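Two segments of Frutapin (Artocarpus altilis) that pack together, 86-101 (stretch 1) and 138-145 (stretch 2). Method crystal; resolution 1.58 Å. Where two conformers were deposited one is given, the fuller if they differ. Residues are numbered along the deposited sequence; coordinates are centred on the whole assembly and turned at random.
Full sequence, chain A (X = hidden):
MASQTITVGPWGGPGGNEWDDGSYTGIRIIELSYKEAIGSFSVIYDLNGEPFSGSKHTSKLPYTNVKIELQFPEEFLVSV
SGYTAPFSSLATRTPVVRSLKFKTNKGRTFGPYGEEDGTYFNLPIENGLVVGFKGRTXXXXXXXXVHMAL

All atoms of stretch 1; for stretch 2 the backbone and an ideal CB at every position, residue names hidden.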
# COMPACT_ATOMS: atom_id res chain seq x y z
N PRO A 86 11.48 -5.33 32.98
CA PRO A 86 10.64 -5.09 34.15
C PRO A 86 11.14 -3.86 34.90
O PRO A 86 12.33 -3.46 34.79
CB PRO A 86 10.82 -6.34 35.00
CG PRO A 86 11.24 -7.37 34.05
CD PRO A 86 12.03 -6.68 32.98
N PHE A 87 10.16 -3.20 35.48
CA PHE A 87 10.44 -2.04 36.26
C PHE A 87 10.12 -2.49 37.68
O PHE A 87 8.93 -2.77 38.03
CB PHE A 87 9.60 -0.87 35.82
CG PHE A 87 10.19 0.44 36.26
CD1 PHE A 87 11.33 0.93 35.62
CD2 PHE A 87 9.64 1.17 37.33
CE1 PHE A 87 11.90 2.14 36.00
CE2 PHE A 87 10.21 2.40 37.70
CZ PHE A 87 11.35 2.88 37.04
N SER A 88 11.20 -2.65 38.43
CA SER A 88 11.19 -3.42 39.70
C SER A 88 10.33 -2.76 40.78
O SER A 88 9.70 -3.47 41.58
CB SER A 88 12.62 -3.61 40.24
OG SER A 88 13.33 -2.38 40.15
N SER A 89 10.27 -1.43 40.77
CA SER A 89 9.48 -0.68 41.77
C SER A 89 7.95 -0.70 41.60
O SER A 89 7.27 -0.13 42.43
CB SER A 89 9.98 0.77 41.85
OG SER A 89 9.58 1.53 40.72
N LEU A 90 7.41 -1.33 40.55
CA LEU A 90 5.95 -1.66 40.50
C LEU A 90 5.71 -3.11 41.06
O LEU A 90 6.52 -4.04 40.82
CB LEU A 90 5.39 -1.52 39.06
CG LEU A 90 5.83 -0.34 38.16
CD1 LEU A 90 5.90 -0.80 36.71
CD2 LEU A 90 4.94 0.90 38.28
N ALA A 91 4.61 -3.31 41.80
CA ALA A 91 4.20 -4.64 42.35
C ALA A 91 4.17 -5.76 41.29
O ALA A 91 4.61 -6.93 41.50
CB ALA A 91 2.81 -4.52 42.98
N THR A 92 3.68 -5.36 40.12
CA THR A 92 3.51 -6.29 39.00
C THR A 92 4.80 -6.63 38.29
O THR A 92 4.81 -7.51 37.40
CB THR A 92 2.61 -5.66 37.96
OG1 THR A 92 3.26 -4.43 37.54
CG2 THR A 92 1.20 -5.43 38.57
N ARG A 93 5.89 -5.92 38.62
CA ARG A 93 7.13 -6.12 37.89
C ARG A 93 6.90 -6.26 36.32
O ARG A 93 7.46 -7.11 35.62
CB ARG A 93 7.86 -7.32 38.44
CG ARG A 93 9.33 -7.10 38.26
CD ARG A 93 10.17 -7.97 39.16
NE ARG A 93 11.48 -8.13 38.56
CZ ARG A 93 11.74 -8.91 37.50
NH1 ARG A 93 10.76 -9.60 36.88
NH2 ARG A 93 13.00 -8.98 37.04
N THR A 94 6.06 -5.42 35.78
CA THR A 94 5.68 -5.58 34.36
C THR A 94 6.85 -4.98 33.44
O THR A 94 7.42 -3.96 33.83
CB THR A 94 4.36 -4.96 34.14
OG1 THR A 94 3.86 -5.44 32.91
CG2 THR A 94 4.40 -3.43 34.20
N PRO A 95 7.17 -5.61 32.32
CA PRO A 95 8.12 -4.97 31.38
C PRO A 95 7.59 -3.64 30.83
O PRO A 95 6.43 -3.51 30.50
CB PRO A 95 8.26 -6.00 30.26
CG PRO A 95 7.78 -7.32 30.88
CD PRO A 95 6.69 -6.90 31.74
N VAL A 96 8.49 -2.68 30.76
CA VAL A 96 8.27 -1.39 30.15
C VAL A 96 9.39 -1.01 29.20
O VAL A 96 10.43 -1.69 29.09
CB VAL A 96 8.11 -0.26 31.24
CG1 VAL A 96 7.04 -0.59 32.23
CG2 VAL A 96 9.41 0.03 31.96
N VAL A 97 9.21 0.10 28.49
CA VAL A 97 10.24 0.60 27.59
C VAL A 97 11.23 1.42 28.40
O VAL A 97 10.87 2.47 28.91
CB VAL A 97 9.65 1.51 26.47
CG1 VAL A 97 10.75 2.04 25.57
CG2 VAL A 97 8.56 0.74 25.69
N ARG A 98 12.43 0.88 28.53
CA ARG A 98 13.49 1.41 29.39
C ARG A 98 14.30 2.43 28.64
O ARG A 98 14.77 3.42 29.22
CB ARG A 98 14.39 0.30 29.96
CG ARG A 98 13.70 -0.71 30.88
CD ARG A 98 13.12 -0.12 32.15
NE ARG A 98 14.21 0.53 32.83
CZ ARG A 98 15.05 -0.07 33.66
NH1 ARG A 98 14.88 -1.34 34.04
NH2 ARG A 98 16.07 0.62 34.10
N SER A 99 14.42 2.26 27.33
CA SER A 99 15.22 3.18 26.51
C SER A 99 14.63 3.25 25.07
O SER A 99 14.11 2.23 24.57
CB SER A 99 16.63 2.66 26.36
OG SER A 99 17.49 3.64 25.85
N LEU A 100 14.85 4.39 24.42
CA LEU A 100 14.58 4.57 22.98
C LEU A 100 15.77 5.29 22.30
O LEU A 100 16.43 6.15 22.88
CB LEU A 100 13.29 5.34 22.70
CG LEU A 100 12.01 4.62 23.01
CD1 LEU A 100 10.88 5.58 22.95
CD2 LEU A 100 11.76 3.48 22.01
N LYS A 101 15.98 4.98 21.04
CA LYS A 101 16.98 5.67 20.18
C LYS A 101 16.41 5.70 18.73
O LYS A 101 15.78 4.73 18.28
CB LYS A 101 18.27 4.86 20.16
CG LYS A 101 19.33 5.54 19.35
CD LYS A 101 20.49 4.64 19.04
CE LYS A 101 21.35 4.36 20.20
NZ LYS A 101 22.54 3.60 19.65
N UNK A 138 1.07 3.90 31.40
CA UNK A 138 0.50 3.97 32.75
C UNK A 138 1.28 5.09 33.43
O UNK A 138 1.11 6.25 33.05
CB UNK A 138 0.60 2.64 33.51
N UNK A 139 2.09 4.75 34.42
CA UNK A 139 3.04 5.68 34.97
C UNK A 139 4.18 5.88 33.98
O UNK A 139 4.81 6.90 34.04
CB UNK A 139 3.56 5.19 36.32
N UNK A 140 4.46 4.86 33.13
CA UNK A 140 5.57 4.82 32.24
C UNK A 140 5.01 4.36 30.85
O UNK A 140 3.84 3.98 30.72
CB UNK A 140 6.66 3.89 32.77
N UNK A 141 5.87 4.41 29.86
CA UNK A 141 5.56 3.86 28.54
C UNK A 141 5.77 2.36 28.65
O UNK A 141 6.85 1.87 28.53
CB UNK A 141 6.42 4.48 27.44
N UNK A 142 4.69 1.63 28.86
CA UNK A 142 4.78 0.17 28.87
C UNK A 142 5.20 -0.47 27.54
O UNK A 142 5.96 -1.45 27.52
CB UNK A 142 3.42 -0.40 29.28
N UNK A 143 4.76 0.08 26.42
CA UNK A 143 5.05 -0.57 25.12
C UNK A 143 4.84 0.46 24.01
O UNK A 143 4.10 1.43 24.18
CB UNK A 143 4.16 -1.80 24.90
N UNK A 144 5.57 0.25 22.92
CA UNK A 144 5.42 1.11 21.75
C UNK A 144 5.50 0.31 20.47
O UNK A 144 6.31 -0.64 20.31
CB UNK A 144 6.49 2.21 21.75
N UNK A 145 4.62 0.73 19.52
CA UNK A 145 4.53 0.09 18.21
C UNK A 145 4.47 1.15 17.10
O UNK A 145 4.29 2.30 17.40
CB UNK A 145 3.30 -0.82 18.14

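Position 138 has a backbone at phi/psi -118/-112, seldom entered by residues with a CB, and nothing of stretch 1 lies within 5.5 Å of the ideal CB. Space sets no limit here, but the backbone favours glycine, and Gly 138 is deposited; its N donates to the O of position 140.

At position 139 the CA-to-CB bond points toward stretch 1, with the ideal CB 4.9 Å from Leu 90 CD2. A single methyl asks for little: a short polar residue or a modest aliphatic one would serve. Asp 139 is deposited, and its OD2 touches Leu 90 CD2 at 4.1 Å.

At position 140 the CB points toward stretch 1, the ideal CB lies 4.5 Å from Val 96 CG1, and the Phe 87 ring waits beyond. A branched or long aliphatic side chain, leucine, isoleucine or methionine, would suit. Leu 140 (m, t) sets CD1 3.7 Å from the centroid of the Phe 87 ring, 10° off the normal, a CH-pi contact over the face; the same CD1 lies 4.1 Å from Val 96 CG2.

At position 141 the backbone does the pairing: Val 97 N donates to its O at 3.0 Å and a nearly straight 168°. The CB points sideways, 4.5 Å from Val 97 CB, so valine, leucine or isoleucine fits. Leu 141 (t, p) places CG 4.0 Å from Val 97 CG2 and CD2 4.3 Å from Leu 100 CD1.

Position 142 sits where the strands, at 77° to each other, come close: its CA is 4.0 Å from Val 96 CA, and its O receives a CA-H...O contact from Val 96 CA at 3.5 Å. Its CB points away, yet Pro 95 O, an acceptor 4.5 Å from the ideal CB, and the more distant Thr 94 OG1 offer a polar edge; a donor such as serine or asparagine might turn to the carbonyl, while an acceptor such as aspartate needs a water between. In Asp 142, OD2 accepts from a water at 2.6 Å; that water also donates to Pro 95 O at 2.8 Å and accepts from Thr 94 OG1 at 2.7 Å, joining the stretches.

Position 143 points its CB away, 5.1 Å from Val 97 CG2, so stretch 1 scarcely limits the choice, and small or larger side chains would do. Ala 143 offers its CA to Val 97 CG2 at 3.8 Å.

Position 144 turns toward Val 97 and Leu 100, whose methyls favour valine, isoleucine or leucine. Ile 144 brings CG2 to 4.3 Å from both Val 97 CG2 and Leu 100 CD2.

Position 145 is out of reach; Gly 145 is deposited.

Stretch 2 (138-145) GDLLDAIG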
# COMPACT_ATOMS: atom_id res chain seq x y z
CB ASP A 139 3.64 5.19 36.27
CG ASP A 139 2.64 5.14 37.43
OD1 ASP A 139 1.50 5.66 37.34
OD2 ASP A 139 3.05 4.48 38.43
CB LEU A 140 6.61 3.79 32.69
CG LEU A 140 7.31 4.16 34.03
CD1 LEU A 140 8.15 3.01 34.46
CD2 LEU A 140 8.17 5.37 33.91
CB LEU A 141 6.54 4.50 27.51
CG LEU A 141 6.27 4.04 26.06
CD1 LEU A 141 4.90 4.46 25.66
CD2 LEU A 141 7.33 4.55 25.11
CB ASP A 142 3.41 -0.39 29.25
CG ASP A 142 3.00 -0.06 30.69
OD1 ASP A 142 2.59 1.10 30.97
OD2 ASP A 142 3.05 -0.97 31.56
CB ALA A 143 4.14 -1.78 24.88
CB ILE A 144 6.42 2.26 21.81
CG1 ILE A 144 6.19 3.31 20.71
CG2 ILE A 144 7.83 1.80 21.61
CD1 ILE A 144 7.44 4.17 20.61
O HOH W 1 3.72 -3.47 31.03
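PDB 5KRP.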